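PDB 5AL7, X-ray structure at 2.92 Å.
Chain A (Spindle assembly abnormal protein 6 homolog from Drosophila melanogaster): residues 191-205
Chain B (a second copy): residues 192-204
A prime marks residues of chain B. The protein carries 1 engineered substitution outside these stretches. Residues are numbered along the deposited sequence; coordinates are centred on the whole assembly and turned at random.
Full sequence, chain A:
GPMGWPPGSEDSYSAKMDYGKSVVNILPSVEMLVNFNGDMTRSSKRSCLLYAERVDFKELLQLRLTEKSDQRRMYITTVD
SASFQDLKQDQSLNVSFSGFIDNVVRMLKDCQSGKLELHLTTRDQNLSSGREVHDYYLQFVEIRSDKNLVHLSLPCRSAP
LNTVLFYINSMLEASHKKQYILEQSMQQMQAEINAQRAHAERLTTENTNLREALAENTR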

# COMPACT_ATOMS: atom_id res chain seq x y z
N ALA A 191 12.15 24.25 -5.45
CA ALA A 191 12.67 25.60 -5.27
C ALA A 191 13.13 26.18 -6.61
O ALA A 191 13.15 27.40 -6.80
N GLU A 192 13.47 25.30 -7.54
CA GLU A 192 13.95 25.70 -8.86
C GLU A 192 12.83 26.30 -9.70
O GLU A 192 13.06 27.24 -10.48
N ILE A 193 11.61 25.78 -9.53
CA ILE A 193 10.47 26.25 -10.30
C ILE A 193 9.98 27.62 -9.83
O ILE A 193 9.38 28.37 -10.60
N ASN A 194 10.25 27.95 -8.56
CA ASN A 194 9.87 29.25 -8.00
C ASN A 194 11.00 30.28 -8.05
O ASN A 194 10.75 31.48 -7.94
N ALA A 195 12.24 29.82 -8.22
CA ALA A 195 13.38 30.73 -8.28
C ALA A 195 13.83 31.07 -9.70
O ALA A 195 14.19 32.22 -9.99
N GLN A 196 13.78 30.08 -10.60
CA GLN A 196 14.36 30.30 -11.92
C GLN A 196 13.42 31.02 -12.87
O GLN A 196 13.86 31.79 -13.72
N ARG A 197 12.11 30.81 -12.71
CA ARG A 197 11.17 31.54 -13.53
C ARG A 197 10.97 32.95 -12.98
O ARG A 197 10.67 33.88 -13.72
N ALA A 198 11.15 33.10 -11.67
CA ALA A 198 11.09 34.43 -11.07
C ALA A 198 12.34 35.22 -11.45
O ALA A 198 12.31 36.45 -11.51
N HIS A 199 13.44 34.51 -11.68
CA HIS A 199 14.65 35.18 -12.14
C HIS A 199 14.53 35.46 -13.65
O HIS A 199 15.20 36.35 -14.18
N ALA A 200 13.69 34.68 -14.33
CA ALA A 200 13.51 34.82 -15.78
C ALA A 200 12.47 35.86 -16.23
O ALA A 200 12.83 36.88 -16.80
N GLU A 201 11.19 35.59 -15.98
CA GLU A 201 10.13 36.48 -16.48
C GLU A 201 10.04 37.86 -15.85
O GLU A 201 9.45 38.76 -16.44
N ARG A 202 10.62 38.05 -14.67
CA ARG A 202 10.58 39.36 -14.02
C ARG A 202 11.85 40.20 -14.22
O ARG A 202 11.78 41.43 -14.25
N LEU A 203 13.00 39.54 -14.35
CA LEU A 203 14.27 40.26 -14.46
C LEU A 203 14.76 40.46 -15.90
O LEU A 203 15.72 41.20 -16.12
N THR A 204 14.12 39.80 -16.86
CA THR A 204 14.48 39.96 -18.27
C THR A 204 13.91 41.25 -18.87
O THR A 204 14.27 41.65 -19.98
N THR A 205 13.03 41.92 -18.12
CA THR A 205 12.45 43.19 -18.56
C THR A 205 13.52 44.27 -18.69
O THR A 205 13.39 45.19 -19.50
N GLU B 192 11.29 19.61 -18.45
CA GLU B 192 10.89 20.98 -18.77
C GLU B 192 11.79 21.99 -18.09
O GLU B 192 12.03 23.07 -18.62
N ILE B 193 12.26 21.65 -16.89
CA ILE B 193 13.16 22.54 -16.16
C ILE B 193 14.54 22.51 -16.82
O ILE B 193 15.28 23.49 -16.77
N ASN B 194 14.83 21.42 -17.54
CA ASN B 194 16.11 21.24 -18.21
C ASN B 194 16.11 21.85 -19.61
O ASN B 194 17.17 22.07 -20.20
N ALA B 195 14.92 22.12 -20.13
CA ALA B 195 14.80 22.78 -21.42
C ALA B 195 14.62 24.28 -21.21
O ALA B 195 15.12 25.09 -21.99
N GLN B 196 13.89 24.63 -20.16
CA GLN B 196 13.54 26.02 -19.84
C GLN B 196 14.59 26.74 -18.98
O GLN B 196 14.60 27.97 -18.94
N ARG B 197 15.45 26.01 -18.27
CA ARG B 197 16.52 26.66 -17.50
C ARG B 197 17.58 27.28 -18.42
O ARG B 197 18.30 28.21 -18.02
N ALA B 198 17.69 26.76 -19.64
CA ALA B 198 18.65 27.29 -20.62
C ALA B 198 18.26 28.72 -21.00
O ALA B 198 19.05 29.43 -21.59
N HIS B 199 17.05 29.12 -20.66
CA HIS B 199 16.59 30.47 -20.92
C HIS B 199 17.61 31.54 -20.49
O HIS B 199 17.61 32.68 -21.00
N ALA B 200 18.55 31.17 -19.62
CA ALA B 200 19.58 32.10 -19.17
C ALA B 200 20.59 32.17 -20.31
O ALA B 200 20.80 33.24 -20.88
N GLU B 201 21.18 31.03 -20.65
CA GLU B 201 22.20 30.97 -21.70
C GLU B 201 21.59 31.34 -23.07
O GLU B 201 22.34 31.58 -24.01
N ARG B 202 20.26 31.37 -23.18
CA ARG B 202 19.55 31.66 -24.43
C ARG B 202 19.31 33.16 -24.52
O ARG B 202 19.41 33.75 -25.59
N LEU B 203 19.03 33.79 -23.38
CA LEU B 203 18.78 35.24 -23.38
C LEU B 203 19.96 36.08 -22.88
O LEU B 203 19.94 37.30 -23.00
N THR B 204 20.98 35.43 -22.30
CA THR B 204 22.12 36.20 -21.82
C THR B 204 23.05 36.62 -22.95
O THR B 204 23.88 37.51 -22.76

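The two stretches meet through a thin seam of side chains that buries 339 Å² in total, both sides summed, with no hydrogen bond passing between them. Along chain B the contacts come at Ile193′, Arg197′, His199′ and Leu203′, while the residues between them make no close contact.

Glu192′, at the start, stays clear of chain A. Ile193′ follows with its CA-to-CB bond toward the partner. Its chi1 of -103° lies between the standard wells and chi2 is p, and Ile193′ CD1 rests 3.9 Å from CG2 of Ile193. The same residue thus meets its counterpart, but not symmetrically: Ile193 has chi1 p and chi2 t, sets CB sideways, and sends the end of its chain away, so that the CG2 methyl makes the contact. A branched apolar residue suits this place, because it can offer a methyl from either branch and has no polar group to satisfy.

Asn194′ and Ala195′ lie out of reach, and Gln196′, although its end comes nearer, makes no contact. Arg197′ leaves CB sideways, yet its extended chain, t at chi1, chi2 and chi3, carries the guanidinium to chain A. Arg197′ NH1 lies 4.0 Å from OE1 of Glu192, whose chi1 is m. The opposite charges favour this proximity, but the oxygen sits well out of the guanidinium plane and no N-H points at it, so the attraction is electrostatic without a salt bridge. Nearer the backbone on the same side chain, Arg197′ CG lies 4.2 Å from OE1 of Gln196, which is m at both chi1 and chi2. Arginine suits the place because its length lets it run past both residues; Gln196 OE1 lies obliquely to the guanidinium as well as near CG.

Past Ala198′, His199′ points toward the partner with chi1 t and chi2 -81°. His199′ ND1 is 4.1 Å from CB of Ala200, and His199′ CE1 lies 4.0 Å from CG2 of Thr204, a methyl at the ring's edge, near its plane. The flat ring suits the place by reaching both.

Arg202′ makes no contact across the seam; its NH1 donates to O of Ala195′ at a very short 2.5 Å. Leu203′ closes the series, pointing toward chain A with chi1 at -91° and chi2 p. Leu203′ CD2 meets CG2 of Thr204 at 3.9 Å, apolar methyl against methyl. Threonine fits here because it has two characters: with chi1 p, Thr204 OG1 donates to O of Ala200 at a very short 2.4 Å, leaving the methyl to pack against both His199′ and Leu203′.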

# COMPACT_ATOMS: atom_id res chain seq x y z
CB ALA A 191 13.82 25.60 -4.27
CB GLU A 192 14.54 24.50 -9.60
CG GLU A 192 15.70 23.83 -8.89
CD GLU A 192 17.02 24.16 -9.54
OE1 GLU A 192 17.14 23.97 -10.77
OE2 GLU A 192 17.94 24.61 -8.82
CB ILE A 193 9.29 25.23 -10.24
CG1 ILE A 193 8.64 25.21 -8.85
CG2 ILE A 193 9.77 23.84 -10.62
CD1 ILE A 193 7.54 24.19 -8.69
CB ASN A 194 9.40 29.08 -6.55
CG ASN A 194 7.98 28.55 -6.46
OD1 ASN A 194 7.11 28.94 -7.24
ND2 ASN A 194 7.74 27.67 -5.50
CB ALA A 195 14.55 30.16 -7.48
CB GLN A 196 14.77 28.96 -12.54
CG GLN A 196 15.90 28.23 -11.82
CD GLN A 196 17.25 28.88 -12.04
OE1 GLN A 196 17.50 29.49 -13.08
NE2 GLN A 196 18.13 28.75 -11.06
CB ARG A 197 9.84 30.79 -13.63
CG ARG A 197 8.86 31.44 -14.59
CD ARG A 197 7.64 30.56 -14.80
NE ARG A 197 6.68 31.16 -15.71
CZ ARG A 197 5.54 30.59 -16.07
NH1 ARG A 197 5.22 29.38 -15.61
NH2 ARG A 197 4.71 31.21 -16.90
CB ALA A 198 10.96 34.34 -9.56
CB HIS A 199 15.89 34.33 -11.83
CG HIS A 199 17.18 35.09 -11.95
ND1 HIS A 199 17.83 35.29 -13.15
CD2 HIS A 199 17.95 35.68 -11.00
CE1 HIS A 199 18.94 35.98 -12.94
NE2 HIS A 199 19.04 36.22 -11.64
CB ALA A 200 13.15 33.46 -16.38
CB GLU A 201 8.77 35.79 -16.31
CG GLU A 201 8.37 35.62 -14.86
CD GLU A 201 7.01 34.99 -14.69
OE1 GLU A 201 6.38 34.64 -15.71
OE2 GLU A 201 6.63 34.72 -13.54
CB ARG A 202 10.25 39.25 -12.52
CG ARG A 202 8.87 38.64 -12.23
CD ARG A 202 8.33 39.05 -10.86
NE ARG A 202 9.21 38.71 -9.74
CZ ARG A 202 9.16 37.58 -9.05
NH1 ARG A 202 8.27 36.64 -9.36
NH2 ARG A 202 10.00 37.38 -8.04
CB LEU A 203 15.34 39.53 -13.65
CG LEU A 203 15.50 39.93 -12.18
CD1 LEU A 203 14.40 39.32 -11.33
CD2 LEU A 203 16.88 39.54 -11.66
CB THR A 204 14.02 38.77 -19.13
OG1 THR A 204 12.70 38.37 -18.74
CG2 THR A 204 14.97 37.59 -18.97
CB THR A 205 11.33 43.66 -17.60
OG1 THR A 205 10.64 44.78 -18.18
CG2 THR A 205 11.90 44.06 -16.25
CB GLU B 192 9.43 21.23 -18.37
CG GLU B 192 8.79 22.40 -19.09
CD GLU B 192 8.39 22.07 -20.51
OE1 GLU B 192 9.24 22.20 -21.42
OE2 GLU B 192 7.22 21.67 -20.72
CB ILE B 193 13.24 22.16 -14.66
CG1 ILE B 193 12.40 23.11 -13.81
CG2 ILE B 193 14.68 22.14 -14.15
CD1 ILE B 193 10.95 23.20 -14.23
CB ASN B 194 16.47 19.75 -18.30
CG ASN B 194 16.98 19.19 -16.98
OD1 ASN B 194 17.73 19.84 -16.26
ND2 ASN B 194 16.57 17.97 -16.67
CB ALA B 195 13.65 22.20 -22.22
CB GLN B 196 12.16 26.08 -19.17
CG GLN B 196 11.04 25.68 -20.12
CD GLN B 196 9.66 25.94 -19.56
OE1 GLN B 196 9.47 25.97 -18.35
NE2 GLN B 196 8.69 26.13 -20.45
CB ARG B 197 17.22 25.67 -16.56
CG ARG B 197 18.32 26.32 -15.75
CD ARG B 197 18.96 25.38 -14.76
NE ARG B 197 20.08 26.02 -14.09
CZ ARG B 197 20.84 25.42 -13.18
NH1 ARG B 197 20.57 24.17 -12.83
NH2 ARG B 197 21.85 26.06 -12.62
CB ALA B 198 18.73 26.39 -21.84
CB HIS B 199 15.24 30.68 -20.22
CG HIS B 199 14.52 31.93 -20.64
ND1 HIS B 199 14.84 33.17 -20.11
CD2 HIS B 199 13.50 32.15 -21.51
CE1 HIS B 199 14.05 34.09 -20.63
NE2 HIS B 199 13.23 33.50 -21.49
CB ALA B 200 20.24 31.65 -17.87
CB GLU B 201 22.85 29.57 -21.77
CG GLU B 201 22.00 28.50 -22.48
CD GLU B 201 22.69 27.15 -22.52
OE1 GLU B 201 23.49 26.87 -21.61
OE2 GLU B 201 22.49 26.40 -23.50
CB ARG B 202 18.19 30.90 -24.53
CG ARG B 202 18.22 29.36 -24.58
CD ARG B 202 16.90 28.75 -25.19
NE ARG B 202 15.63 29.04 -24.51
CZ ARG B 202 15.05 28.19 -23.67
NH1 ARG B 202 15.54 26.97 -23.51
NH2 ARG B 202 13.93 28.53 -23.05
CB LEU B 203 17.54 35.57 -22.56
CG LEU B 203 16.25 35.60 -23.39
CD1 LEU B 203 15.74 34.18 -23.69
CD2 LEU B 203 15.19 36.43 -22.69
CB THR B 204 22.94 35.42 -20.76
OG1 THR B 204 23.09 34.06 -21.18
CG2 THR B 204 22.26 35.46 -19.40